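PDB 1YSQ: DNA-binding transcriptional repressor YiaJ from Escherichia coli, which represses transcription of the yiaKLMNOPQRS operon, whose products may serve in the use of 2,3-diketo-L-gulonate. Local coordinates for residues 25-30 / 148-153; 63-68 / 83-88; 74-79 / 113-118; 94-99 / 124-129. All coordinates share one frame; numbering follows the deposited sequence.

In the fold
This chain is the C-terminal IclR domain of the repressor, of the GAF clan, without the DNA-binding part. From the N terminus, helix 8-25 leads into strand 28-35, which contact 1 pairs much later with strand 146-153, so that its loop encloses the other three contacts. Contact 2 ties the turn after strand 61-63 to helix 79-88. Contact 3, between the ends of helices 68-75 and 104-117, crosses contact 2 along the chain and touches it through M74. Contact 4 begins after contact 2 closes, crosses contact 3, and joins loops 94-99 and 124-129. Contacts 1 and 2 lie on opposite sides of the chain's centre, yet share one phosphate.

Contact 1 of 4, residues 25-30 / 148-153; sequences TGETIN and VSISLS. With PO4 (phosphate ion), chain C; PO4 (phosphate ion), chain B.
Among the side-chain atoms that N30, S149 and S151 bring together, N30 OD1 is the most closely held: one settled bond, and a second hydroxyl equally near. S151 OG donates to N30 OD1 at 2.9 Å, in the carbonyl plane of the amide and on a lone pair. S149 OG also lies 2.9 Å from N30 OD1, but a phosphate oxygen is a second acceptor near it, so the destination of its proton stays open. All three side chains share one face of the antiparallel sheet of the IclR C-terminal domain, where segments 28-30 and 148-153 run at 152°. N30 and S149 form a hydrogen-bonded pair, and the bond from N30 N to S149 O is nearly straight (175°). I29 and I150, the adjoining non-hydrogen-bonded pair, turn to the other face and lie side by side, I29 CD1 being 3.8 Å from I150 CG1. There I29 meets L18 and L21 of helix 8-25, and I150 meets L169 of helix 162-182. E27 crosses I150 at about a right angle, with E27 CB 3.6 Å from I150 CG2. A bend at its chi2 (-65°) brings E27 OE2 within 2.5 Å of O3 of another phosphate, so close that one of the two acids probably carries a proton. S153, the N-cap residue of helix 154-160, holds this ion from elsewhere: both S153 N, at 2.9 Å, and S153 OG, at 2.5 Å, donate to its O2.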
loop_
_atom_site.group_PDB
_atom_site.type_symbol
_atom_site.label_atom_id
_atom_site.label_comp_id
_atom_site.label_asym_id
_atom_site.label_seq_id
_atom_site.Cartn_x
_atom_site.Cartn_y
_atom_site.Cartn_z
ATOM N N THR A 25 3.218 -11.293 -11.428
ATOM C CA THR A 25 1.885 -10.735 -11.668
ATOM C C THR A 25 1.747 -9.938 -12.968
ATOM O O THR A 25 0.628 -9.744 -13.456
ATOM C CB THR A 25 1.456 -9.814 -10.507
ATOM O OG1 THR A 25 2.334 -8.664 -10.461
ATOM C CG2 THR A 25 1.617 -10.536 -9.150
ATOM N N GLY A 26 2.858 -9.410 -13.477
ATOM C CA GLY A 26 2.806 -8.508 -14.627
ATOM C C GLY A 26 2.394 -7.070 -14.301
ATOM O O GLY A 26 2.323 -6.214 -15.187
ATOM N N GLU A 27 2.112 -6.797 -13.029
ATOM C CA GLU A 27 1.498 -5.532 -12.608
ATOM C C GLU A 27 2.477 -4.568 -11.945
ATOM O O GLU A 27 3.563 -4.964 -11.528
ATOM C CB GLU A 27 0.368 -5.812 -11.594
ATOM C CG GLU A 27 -0.751 -6.739 -12.078
ATOM C CD GLU A 27 -1.565 -6.158 -13.225
ATOM O OE1 GLU A 27 -1.289 -5.018 -13.663
ATOM O OE2 GLU A 27 -2.493 -6.854 -13.708
ATOM N N THR A 28 2.039 -3.317 -11.809
ATOM C CA THR A 28 2.739 -2.271 -11.043
ATOM C C THR A 28 2.997 -2.711 -9.606
ATOM O O THR A 28 2.040 -3.114 -8.906
ATOM C CB THR A 28 1.866 -1.019 -10.970
ATOM O OG1 THR A 28 1.629 -0.495 -12.292
ATOM C CG2 THR A 28 2.602 0.130 -10.187
ATOM N N ILE A 29 4.253 -2.610 -9.165
ATOM C CA ILE A 29 4.597 -2.897 -7.776
ATOM C C ILE A 29 5.065 -1.609 -7.123
ATOM O O ILE A 29 5.955 -0.943 -7.643
ATOM C CB ILE A 29 5.697 -4.010 -7.663
ATOM C CG1 ILE A 29 5.321 -5.277 -8.461
ATOM C CG2 ILE A 29 6.031 -4.333 -6.181
ATOM C CD1 ILE A 29 3.947 -5.910 -8.159
ATOM N N ASN A 30 4.450 -1.265 -5.988
ATOM C CA ASN A 30 4.785 -0.061 -5.214
ATOM C C ASN A 30 5.352 -0.472 -3.874
ATOM O O ASN A 30 4.888 -1.445 -3.264
ATOM C CB ASN A 30 3.525 0.775 -4.923
ATOM C CG ASN A 30 2.671 0.998 -6.156
ATOM O OD1 ASN A 30 1.585 0.425 -6.306
ATOM N ND2 ASN A 30 3.162 1.823 -7.050
ATOM N N VAL A 148 3.804 -2.740 0.888
ATOM C CA VAL A 148 3.928 -3.082 -0.524
ATOM C C VAL A 148 2.530 -3.074 -1.124
ATOM O O VAL A 148 1.582 -3.498 -0.468
ATOM C CB VAL A 148 4.496 -4.519 -0.724
ATOM C CG1 VAL A 148 4.750 -4.830 -2.221
ATOM C CG2 VAL A 148 5.762 -4.748 0.088
ATOM N N SER A 149 2.399 -2.625 -2.375
ATOM C CA SER A 149 1.101 -2.708 -3.038
ATOM C C SER A 149 1.194 -3.088 -4.507
ATOM O O SER A 149 2.250 -2.933 -5.129
ATOM C CB SER A 149 0.304 -1.403 -2.830
ATOM O OG SER A 149 0.772 -0.357 -3.664
ATOM N N ILE A 150 0.099 -3.637 -5.036
ATOM C CA ILE A 150 -0.031 -3.916 -6.464
ATOM C C ILE A 150 -1.125 -3.008 -7.006
ATOM O O ILE A 150 -2.222 -2.977 -6.441
ATOM C CB ILE A 150 -0.433 -5.405 -6.712
ATOM C CG1 ILE A 150 0.666 -6.364 -6.225
ATOM C CG2 ILE A 150 -0.764 -5.615 -8.206
ATOM C CD1 ILE A 150 0.281 -7.889 -6.285
ATOM N N SER A 151 -0.852 -2.274 -8.096
ATOM C CA SER A 151 -1.899 -1.472 -8.740
ATOM C C SER A 151 -2.282 -2.150 -10.040
ATOM O O SER A 151 -1.420 -2.693 -10.741
ATOM C CB SER A 151 -1.434 -0.034 -9.065
ATOM O OG SER A 151 -0.730 0.583 -7.995
ATOM N N LEU A 152 -3.573 -2.102 -10.363
ATOM C CA LEU A 152 -4.084 -2.697 -11.589
ATOM C C LEU A 152 -5.464 -2.120 -11.874
ATOM O O LEU A 152 -6.048 -1.460 -11.010
ATOM C CB LEU A 152 -4.135 -4.232 -11.480
ATOM C CG LEU A 152 -5.180 -4.896 -10.571
ATOM C CD1 LEU A 152 -5.243 -6.396 -10.888
ATOM C CD2 LEU A 152 -4.903 -4.685 -9.091
ATOM N N SER A 153 -5.981 -2.354 -13.083
ATOM C CA SER A 153 -7.331 -1.908 -13.417
ATOM C C SER A 153 -8.366 -2.673 -12.587
ATOM O O SER A 153 -8.215 -3.878 -12.317
ATOM C CB SER A 153 -7.632 -2.083 -14.917
ATOM O OG SER A 153 -7.619 -3.457 -15.270
HETATM P P PO4 C . -3.927 -4.524 -15.971
HETATM O O1 PO4 C . -4.089 -4.320 -17.453
HETATM O O2 PO4 C . -5.151 -4.029 -15.267
HETATM O O3 PO4 C . -3.669 -5.984 -15.756
HETATM O O4 PO4 C . -2.721 -3.762 -15.456
HETATM P P PO4 B . -1.411 2.831 -2.724
HETATM O O1 PO4 B . -2.930 2.986 -2.917
HETATM O O2 PO4 B . -1.067 2.220 -1.404
HETATM O O3 PO4 B . -0.781 2.028 -3.847
HETATM O O4 PO4 B . -0.847 4.242 -2.765
HETATM O O HOH W 1 -0.338 -2.132 -13.414
#

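Contact 2 of 4, residues 63-68 / 83-88; sequences PLYCSA and KSYWES. With PO4 (phosphate ion), chain B.
The turn between strand 61-63 and helix 68-75, which ends in the N-cap residue S67, is met here by helix 79-88 through two aromatic side chains. Y85 has CG anti to its backbone N (chi1 177°), which carries the ring from the helix to the turn. Its hydroxyl arrives between backbone and ring: Y65 N donates weakly to Y85 OH at 3.4 Å with a bent N-H...O angle of 143°, while Y65 CD2 presents the ring edge to Y85 OH at 3.5 Å. A water 2.6 Å from Y85 OH adds a polar neighbour. L64 CB, 4.1 Å from Y85 CZ, and Y65 CB, 4.0 Å from Y85 CE2, approach the ring obliquely from the same side. W86 adds its far ring corner, CH2, at 4.1 Å from Y65 CB, and its NE1 is bonded to T102 O. Y65 takes the crowded position between N and carbonyl carbon (chi1 83°), and its own hydroxyl is bonded to Q94 O. An alanine at Y85 would remove the ring and hydroxyl, and would probably loosen the turn by losing both the L64 and Y65 contacts and the weak acceptor. Beyond the turn, A68 N donates to phosphate O1 at 3.0 Å, and M69 N binds the same ion, an arrangement typical of an anion seated at a helix N terminus.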
loop_
_atom_site.group_PDB
_atom_site.type_symbol
_atom_site.label_atom_id
_atom_site.label_comp_id
_atom_site.label_asym_id
_atom_site.label_seq_id
_atom_site.Cartn_x
_atom_site.Cartn_y
_atom_site.Cartn_z
ATOM N N PRO A 63 -1.142 10.849 0.589
ATOM C CA PRO A 63 -1.880 11.070 1.859
ATOM C C PRO A 63 -2.407 9.755 2.451
ATOM O O PRO A 63 -2.792 8.847 1.703
ATOM C CB PRO A 63 -3.073 11.952 1.459
ATOM C CG PRO A 63 -2.703 12.542 0.126
ATOM C CD PRO A 63 -1.833 11.493 -0.548
ATOM N N LEU A 64 -2.399 9.642 3.770
ATOM C CA LEU A 64 -2.784 8.379 4.413
ATOM C C LEU A 64 -4.208 7.920 4.081
ATOM O O LEU A 64 -4.437 6.722 3.902
ATOM C CB LEU A 64 -2.612 8.462 5.935
ATOM C CG LEU A 64 -1.178 8.699 6.474
ATOM C CD1 LEU A 64 -1.188 8.667 7.999
ATOM C CD2 LEU A 64 -0.152 7.729 5.928
ATOM N N TYR A 65 -5.148 8.869 3.997
ATOM C CA TYR A 65 -6.581 8.535 3.946
ATOM C C TYR A 65 -7.041 7.916 2.618
ATOM O O TYR A 65 -8.071 7.254 2.578
ATOM C CB TYR A 65 -7.445 9.766 4.280
ATOM C CG TYR A 65 -7.662 10.681 3.093
ATOM C CD1 TYR A 65 -8.859 10.648 2.365
ATOM C CD2 TYR A 65 -6.657 11.564 2.685
ATOM C CE1 TYR A 65 -9.054 11.467 1.247
ATOM C CE2 TYR A 65 -6.836 12.401 1.581
ATOM C CZ TYR A 65 -8.039 12.339 0.862
ATOM O OH TYR A 65 -8.219 13.177 -0.219
ATOM N N CYS A 66 -6.288 8.150 1.537
ATOM C CA CYS A 66 -6.692 7.697 0.193
ATOM C C CYS A 66 -5.675 6.726 -0.435
ATOM O O CYS A 66 -5.808 6.351 -1.593
ATOM C CB CYS A 66 -6.957 8.912 -0.734
ATOM S SG CYS A 66 -5.532 10.012 -0.883
ATOM N N SER A 67 -4.672 6.327 0.349
ATOM C CA SER A 67 -3.625 5.392 -0.071
ATOM C C SER A 67 -3.868 4.074 0.645
ATOM O O SER A 67 -3.996 4.053 1.875
ATOM C CB SER A 67 -2.241 5.942 0.301
ATOM O OG SER A 67 -1.216 4.958 0.270
ATOM N N ALA A 68 -3.915 2.974 -0.106
ATOM C CA ALA A 68 -4.063 1.650 0.527
ATOM C C ALA A 68 -2.937 1.373 1.539
ATOM O O ALA A 68 -3.192 0.929 2.670
ATOM C CB ALA A 68 -4.157 0.534 -0.527
ATOM N N LYS A 83 -8.267 10.165 14.780
ATOM C CA LYS A 83 -9.058 11.304 15.251
ATOM C C LYS A 83 -8.330 12.641 15.050
ATOM O O LYS A 83 -8.894 13.552 14.442
ATOM C CB LYS A 83 -9.489 11.119 16.721
ATOM C CG LYS A 83 -10.476 12.189 17.185
ATOM C CD LYS A 83 -11.541 11.655 18.135
ATOM C CE LYS A 83 -12.047 12.764 19.063
ATOM N NZ LYS A 83 -11.557 12.577 20.465
ATOM N N SER A 84 -7.082 12.746 15.515
ATOM C CA SER A 84 -6.319 13.995 15.384
ATOM C C SER A 84 -5.990 14.290 13.921
ATOM O O SER A 84 -5.979 15.443 13.509
ATOM C CB SER A 84 -5.027 13.969 16.217
ATOM O OG SER A 84 -5.306 13.611 17.563
ATOM N N TYR A 85 -5.724 13.240 13.145
ATOM C CA TYR A 85 -5.490 13.370 11.709
ATOM C C TYR A 85 -6.702 14.011 11.038
ATOM O O TYR A 85 -6.551 14.954 10.270
ATOM C CB TYR A 85 -5.161 11.995 11.100
ATOM C CG TYR A 85 -4.964 11.980 9.595
ATOM C CD1 TYR A 85 -3.696 12.137 9.035
ATOM C CD2 TYR A 85 -6.046 11.771 8.733
ATOM C CE1 TYR A 85 -3.508 12.113 7.644
ATOM C CE2 TYR A 85 -5.874 11.755 7.347
ATOM C CZ TYR A 85 -4.613 11.912 6.810
ATOM O OH TYR A 85 -4.458 11.872 5.438
ATOM N N TRP A 86 -7.899 13.499 11.327
ATOM C CA TRP A 86 -9.130 14.067 10.761
ATOM C C TRP A 86 -9.316 15.530 11.176
ATOM O O TRP A 86 -9.732 16.366 10.371
ATOM C CB TRP A 86 -10.374 13.228 11.128
ATOM C CG TRP A 86 -11.065 12.694 9.909
ATOM C CD1 TRP A 86 -12.212 13.165 9.336
ATOM C CD2 TRP A 86 -10.628 11.603 9.090
ATOM N NE1 TRP A 86 -12.520 12.436 8.210
ATOM C CE2 TRP A 86 -11.568 11.463 8.038
ATOM C CE3 TRP A 86 -9.539 10.711 9.149
ATOM C CZ2 TRP A 86 -11.450 10.479 7.045
ATOM C CZ3 TRP A 86 -9.421 9.732 8.157
ATOM C CH2 TRP A 86 -10.369 9.626 7.123
ATOM N N GLU A 87 -8.995 15.835 12.429
ATOM C CA GLU A 87 -9.151 17.200 12.936
ATOM C C GLU A 87 -8.215 18.166 12.211
ATOM O O GLU A 87 -8.624 19.270 11.818
ATOM C CB GLU A 87 -8.921 17.240 14.447
ATOM C CG GLU A 87 -10.123 16.758 15.244
ATOM C CD GLU A 87 -9.784 16.353 16.673
ATOM O OE1 GLU A 87 -8.739 16.789 17.209
ATOM O OE2 GLU A 87 -10.577 15.588 17.267
ATOM N N SER A 88 -6.977 17.720 11.995
ATOM C CA SER A 88 -5.902 18.563 11.470
ATOM C C SER A 88 -5.736 18.528 9.939
ATOM O O SER A 88 -4.977 19.328 9.396
ATOM C CB SER A 88 -4.574 18.152 12.120
ATOM O OG SER A 88 -4.242 16.832 11.716
HETATM P P PO4 B . -1.411 2.831 -2.724
HETATM O O1 PO4 B . -2.930 2.986 -2.917
HETATM O O2 PO4 B . -1.067 2.220 -1.404
HETATM O O3 PO4 B . -0.781 2.028 -3.847
HETATM O O4 PO4 B . -0.847 4.242 -2.765
HETATM O O HOH W 2 -2.264 12.995 4.598
#

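Contact 3 of 4, residues 74-79 / 113-118; sequences MAFGHP and HIRESG
The R115 side chain lies over one face of the F76 ring in a CH-pi contact, with R115 CD 3.7 Å from the ring centroid and 15° off its normal. Its guanidinium continues across the rim nearly parallel to the ring, the planes 17° apart, and R115 NH1 comes 3.5 Å from F76 CE1. Beside them A75 CB is pressed against I114 CG2 at 3.4 Å, tighter than usual for two carbons. A75 O meets R115 CD at 3.4 Å, near the guanidinium plane and at its edge. The bend of R115 at chi2 (60°) turns its extended start toward the ring. These contacts join the C-terminal ends of two helices, 68-75 and 104-117, and the small A75 side chain is consistent with the close backbones, A75 CA being 5.1 Å from R115 CA. On the second helix G118 is the first residue to leave helical angles, with positive phi, and its N still donates to I114 O at 2.7 Å; G118 CA faces the F76 ring edge, 4.3 Å from F76 CZ. A serine at F76 would lose the ring, and is likely to leave the R115 methylene without its aromatic partner and the two helix ends less closely joined. Further out, F138 meets the F76 ring edge-to-face, and V144 touches it too. I114 also packs on K71 and I72 of helix 68-75. After the turn, where G77 N donates to M74 O at 3.1 Å, H78 serves as N-cap to helix 79-88, its ND1 bonded to D80 N.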
loop_
_atom_site.group_PDB
_atom_site.type_symbol
_atom_site.label_atom_id
_atom_site.label_comp_id
_atom_site.label_asym_id
_atom_site.label_seq_id
_atom_site.Cartn_x
_atom_site.Cartn_y
_atom_site.Cartn_z
ATOM N N MET A 74 -2.141 3.608 9.192
ATOM C CA MET A 74 -3.101 4.035 10.231
ATOM C C MET A 74 -3.733 2.846 10.980
ATOM O O MET A 74 -3.940 2.918 12.200
ATOM C CB MET A 74 -4.189 4.945 9.662
ATOM C CG MET A 74 -3.678 6.378 9.326
ATOM S SD MET A 74 -4.954 7.675 9.049
ATOM C CE MET A 74 -5.785 6.973 7.814
ATOM N N ALA A 75 -4.028 1.763 10.257
ATOM C CA ALA A 75 -4.682 0.595 10.856
ATOM C C ALA A 75 -3.828 -0.044 11.941
ATOM O O ALA A 75 -4.357 -0.595 12.907
ATOM C CB ALA A 75 -5.041 -0.437 9.782
ATOM N N PHE A 76 -2.508 0.017 11.778
ATOM C CA PHE A 76 -1.590 -0.520 12.787
ATOM C C PHE A 76 -1.043 0.517 13.780
ATOM O O PHE A 76 -0.255 0.178 14.681
ATOM C CB PHE A 76 -0.475 -1.292 12.093
ATOM C CG PHE A 76 -0.923 -2.638 11.604
ATOM C CD1 PHE A 76 -0.654 -3.786 12.351
ATOM C CD2 PHE A 76 -1.638 -2.752 10.403
ATOM C CE1 PHE A 76 -1.086 -5.053 11.903
ATOM C CE2 PHE A 76 -2.074 -3.987 9.945
ATOM C CZ PHE A 76 -1.807 -5.146 10.706
ATOM N N GLY A 77 -1.493 1.764 13.620
ATOM C CA GLY A 77 -1.189 2.835 14.553
ATOM C C GLY A 77 -2.208 2.946 15.687
ATOM O O GLY A 77 -3.074 2.076 15.865
ATOM N N HIS A 78 -2.094 4.021 16.465
ATOM C CA HIS A 78 -3.023 4.301 17.562
ATOM C C HIS A 78 -4.307 4.965 17.047
ATOM O O HIS A 78 -4.233 5.793 16.132
ATOM C CB HIS A 78 -2.340 5.197 18.593
ATOM C CG HIS A 78 -2.987 5.154 19.937
ATOM N ND1 HIS A 78 -4.081 5.927 20.260
ATOM C CD2 HIS A 78 -2.717 4.401 21.034
ATOM C CE1 HIS A 78 -4.449 5.668 21.507
ATOM N NE2 HIS A 78 -3.633 4.753 22.001
ATOM N N PRO A 79 -5.483 4.635 17.606
ATOM C CA PRO A 79 -6.724 5.283 17.148
ATOM C C PRO A 79 -6.762 6.784 17.391
ATOM O O PRO A 79 -7.459 7.484 16.640
ATOM C CB PRO A 79 -7.843 4.567 17.918
ATOM C CG PRO A 79 -7.161 3.756 18.986
ATOM C CD PRO A 79 -5.726 3.621 18.652
ATOM N N HIS A 113 -11.112 -3.558 9.803
ATOM C CA HIS A 113 -10.961 -4.662 8.867
ATOM C C HIS A 113 -9.511 -4.862 8.435
ATOM O O HIS A 113 -9.059 -6.007 8.317
ATOM C CB HIS A 113 -11.843 -4.498 7.611
ATOM C CG HIS A 113 -13.317 -4.508 7.887
ATOM N ND1 HIS A 113 -13.919 -5.426 8.725
ATOM C CD2 HIS A 113 -14.314 -3.716 7.425
ATOM C CE1 HIS A 113 -15.219 -5.196 8.769
ATOM N NE2 HIS A 113 -15.486 -4.163 7.990
ATOM N N ILE A 114 -8.804 -3.767 8.132
ATOM C CA ILE A 114 -7.380 -3.865 7.754
ATOM C C ILE A 114 -6.501 -4.428 8.880
ATOM O O ILE A 114 -5.631 -5.271 8.643
ATOM C CB ILE A 114 -6.834 -2.467 7.293
ATOM C CG1 ILE A 114 -7.546 -2.034 6.000
ATOM C CG2 ILE A 114 -5.330 -2.534 7.063
ATOM C CD1 ILE A 114 -7.465 -0.499 5.728
ATOM N N ARG A 115 -6.714 -3.931 10.099
ATOM C CA ARG A 115 -5.939 -4.379 11.265
ATOM C C ARG A 115 -6.155 -5.876 11.540
ATOM O O ARG A 115 -5.210 -6.621 11.829
ATOM C CB ARG A 115 -6.284 -3.528 12.496
ATOM C CG ARG A 115 -5.530 -3.931 13.798
ATOM C CD ARG A 115 -3.989 -3.849 13.698
ATOM N NE ARG A 115 -3.347 -4.353 14.922
ATOM C CZ ARG A 115 -3.040 -5.630 15.148
ATOM N NH1 ARG A 115 -3.296 -6.545 14.222
ATOM N NH2 ARG A 115 -2.452 -5.996 16.294
ATOM N N GLU A 116 -7.396 -6.319 11.393
ATOM C CA GLU A 116 -7.728 -7.729 11.595
ATOM C C GLU A 116 -7.117 -8.636 10.520
ATOM O O GLU A 116 -6.501 -9.656 10.832
ATOM C CB GLU A 116 -9.253 -7.899 11.629
ATOM C CG GLU A 116 -9.875 -7.388 12.919
ATOM C CD GLU A 116 -11.289 -6.899 12.723
ATOM O OE1 GLU A 116 -11.913 -7.247 11.699
ATOM O OE2 GLU A 116 -11.767 -6.161 13.601
ATOM N N SER A 117 -7.299 -8.265 9.251
ATOM C CA SER A 117 -6.903 -9.121 8.134
ATOM C C SER A 117 -5.454 -8.947 7.701
ATOM O O SER A 117 -4.884 -9.846 7.067
ATOM C CB SER A 117 -7.805 -8.861 6.915
ATOM O OG SER A 117 -7.488 -7.595 6.362
ATOM N N GLY A 118 -4.865 -7.795 8.008
ATOM C CA GLY A 118 -3.505 -7.512 7.561
ATOM C C GLY A 118 -3.393 -7.166 6.075
ATOM O O GLY A 118 -2.347 -7.391 5.449
#

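Contact 4 of 4, residues 94-99 / 124-129; sequences QPLTRN and EENELG
Neither loop is a helix or strand, and their backbones approach at two points, L96 CA to N126 CA at 5.7 Å and N99 CA to E125 CA at 4.9 Å. E124 O, turned toward loop 94-99, is gripped by two side chains. T97 OG1 donates to it at 2.6 Å, in the carbonyl plane and on a lone pair, whereas N99 ND2 donates to E124 O at 3.2 Å from 46° above that plane. T97 OG1 is also an acceptor, receiving a hydrogen bond from N99 N at 3.1 Å that closes an ST turn, so one hydroxyl folds its own loop while anchoring it to the other. This fits T97 chi1 (69°), which sets OG1 in the crowded position between backbone N and carbonyl carbon; CG2 meanwhile lies 3.5 Å from N126 O. The E124 carboxylate is turned to its own loop, where G129 N donates to E124 OE2 at 2.8 Å on the anti lone pair, nearly straight at 171°. At the backbone angles of G129 a side chain would collide with the carbonyl O of L128. On the flank, L128 CD2 sits over the centre of one face of the extended R98's guanidinium, 3.9 Å above its plane. E125 turns away to a salt bridge with K71, and T100 OG1 bonds both T97 N and E125 O. The arrangement is that of an ST turn docked on a neighbouring loop, here fastening the lead-in to helix 104-117 onto the connection between strands 120-123 and 130-137 of the IclR domain.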
loop_
_atom_site.group_PDB
_atom_site.type_symbol
_atom_site.label_atom_id
_atom_site.label_comp_id
_atom_site.label_asym_id
_atom_site.label_seq_id
_atom_site.Cartn_x
_atom_site.Cartn_y
_atom_site.Cartn_z
ATOM N N GLN A 94 -10.448 15.084 0.949
ATOM C CA GLN A 94 -11.380 15.515 -0.090
ATOM C C GLN A 94 -11.913 14.317 -0.867
ATOM O O GLN A 94 -11.197 13.320 -1.037
ATOM C CB GLN A 94 -10.690 16.506 -1.043
ATOM C CG GLN A 94 -10.309 17.858 -0.400
ATOM C CD GLN A 94 -11.518 18.701 -0.002
ATOM O OE1 GLN A 94 -12.540 18.685 -0.681
ATOM N NE2 GLN A 94 -11.399 19.435 1.101
ATOM N N PRO A 95 -13.154 14.411 -1.342
ATOM C CA PRO A 95 -13.779 13.312 -2.087
ATOM C C PRO A 95 -13.247 13.212 -3.506
ATOM O O PRO A 95 -13.869 13.738 -4.440
ATOM C CB PRO A 95 -15.264 13.690 -2.090
ATOM C CG PRO A 95 -15.268 15.203 -2.019
ATOM C CD PRO A 95 -14.060 15.569 -1.199
ATOM N N LEU A 96 -12.127 12.519 -3.667
ATOM C CA LEU A 96 -11.498 12.354 -4.975
ATOM C C LEU A 96 -12.401 11.596 -5.944
ATOM O O LEU A 96 -12.489 11.940 -7.134
ATOM C CB LEU A 96 -10.134 11.656 -4.833
ATOM C CG LEU A 96 -9.136 12.274 -3.842
ATOM C CD1 LEU A 96 -7.849 11.465 -3.836
ATOM C CD2 LEU A 96 -8.848 13.743 -4.142
ATOM N N THR A 97 -13.054 10.553 -5.439
ATOM C CA THR A 97 -14.137 9.877 -6.161
ATOM C C THR A 97 -15.287 9.688 -5.210
ATOM O O THR A 97 -15.174 10.004 -4.013
ATOM C CB THR A 97 -13.707 8.478 -6.698
ATOM O OG1 THR A 97 -13.510 7.576 -5.596
ATOM C CG2 THR A 97 -12.374 8.537 -7.398
ATOM N N ARG A 98 -16.382 9.131 -5.731
ATOM C CA ARG A 98 -17.536 8.789 -4.907
ATOM C C ARG A 98 -17.213 7.723 -3.838
ATOM O O ARG A 98 -18.001 7.499 -2.920
ATOM C CB ARG A 98 -18.678 8.301 -5.806
ATOM C CG ARG A 98 -18.352 7.027 -6.576
ATOM C CD ARG A 98 -19.501 6.487 -7.418
ATOM N NE ARG A 98 -19.112 5.287 -8.164
ATOM C CZ ARG A 98 -19.007 5.221 -9.498
ATOM N NH1 ARG A 98 -19.260 6.286 -10.257
ATOM N NH2 ARG A 98 -18.643 4.082 -10.084
ATOM N N ASN A 99 -16.057 7.069 -3.973
ATOM C CA ASN A 99 -15.648 5.982 -3.082
ATOM C C ASN A 99 -14.638 6.377 -2.012
ATOM O O ASN A 99 -14.411 5.609 -1.080
ATOM C CB ASN A 99 -15.070 4.814 -3.889
ATOM C CG ASN A 99 -16.024 4.336 -4.968
ATOM O OD1 ASN A 99 -17.168 3.977 -4.674
ATOM N ND2 ASN A 99 -15.567 4.339 -6.222
ATOM N N GLU A 124 -11.085 1.965 -5.927
ATOM C CA GLU A 124 -11.378 3.158 -6.747
ATOM C C GLU A 124 -11.603 4.432 -5.912
ATOM O O GLU A 124 -12.534 5.222 -6.175
ATOM C CB GLU A 124 -12.584 2.889 -7.656
ATOM C CG GLU A 124 -12.444 1.647 -8.526
ATOM C CD GLU A 124 -13.695 1.421 -9.362
ATOM O OE1 GLU A 124 -14.585 0.686 -8.903
ATOM O OE2 GLU A 124 -13.792 2.010 -10.454
ATOM N N GLU A 125 -10.753 4.618 -4.902
ATOM C CA GLU A 125 -10.824 5.780 -4.014
ATOM C C GLU A 125 -9.986 6.962 -4.510
ATOM O O GLU A 125 -10.123 8.073 -4.002
ATOM C CB GLU A 125 -10.389 5.398 -2.592
ATOM C CG GLU A 125 -11.310 4.374 -1.943
ATOM C CD GLU A 125 -10.609 3.552 -0.869
ATOM O OE1 GLU A 125 -9.901 4.149 -0.026
ATOM O OE2 GLU A 125 -10.751 2.313 -0.902
ATOM N N ASN A 126 -9.116 6.722 -5.491
ATOM C CA ASN A 126 -8.333 7.796 -6.103
ATOM C C ASN A 126 -8.817 8.143 -7.497
ATOM O O ASN A 126 -8.944 9.313 -7.841
ATOM C CB ASN A 126 -6.863 7.414 -6.176
ATOM C CG ASN A 126 -6.206 7.466 -4.837
ATOM O OD1 ASN A 126 -5.741 8.527 -4.395
ATOM N ND2 ASN A 126 -6.171 6.324 -4.162
ATOM N N GLU A 127 -9.080 7.107 -8.287
ATOM C CA GLU A 127 -9.571 7.265 -9.645
ATOM C C GLU A 127 -10.409 6.051 -10.019
ATOM O O GLU A 127 -10.027 4.903 -9.744
ATOM C CB GLU A 127 -8.404 7.428 -10.625
ATOM C CG GLU A 127 -8.833 7.530 -12.076
ATOM C CD GLU A 127 -7.667 7.582 -13.039
ATOM O OE1 GLU A 127 -6.531 7.911 -12.622
ATOM O OE2 GLU A 127 -7.905 7.304 -14.227
ATOM N N LEU A 128 -11.559 6.302 -10.645
ATOM C CA LEU A 128 -12.392 5.202 -11.100
ATOM C C LEU A 128 -11.587 4.377 -12.075
ATOM O O LEU A 128 -10.776 4.924 -12.835
ATOM C CB LEU A 128 -13.693 5.695 -11.752
ATOM C CG LEU A 128 -14.662 6.458 -10.842
ATOM C CD1 LEU A 128 -15.926 6.815 -11.631
ATOM C CD2 LEU A 128 -15.024 5.679 -9.572
ATOM N N GLY A 129 -11.787 3.062 -12.021
ATOM C CA GLY A 129 -11.052 2.144 -12.875
ATOM C C GLY A 129 -9.670 1.724 -12.393
ATOM O O GLY A 129 -9.036 0.889 -13.022
#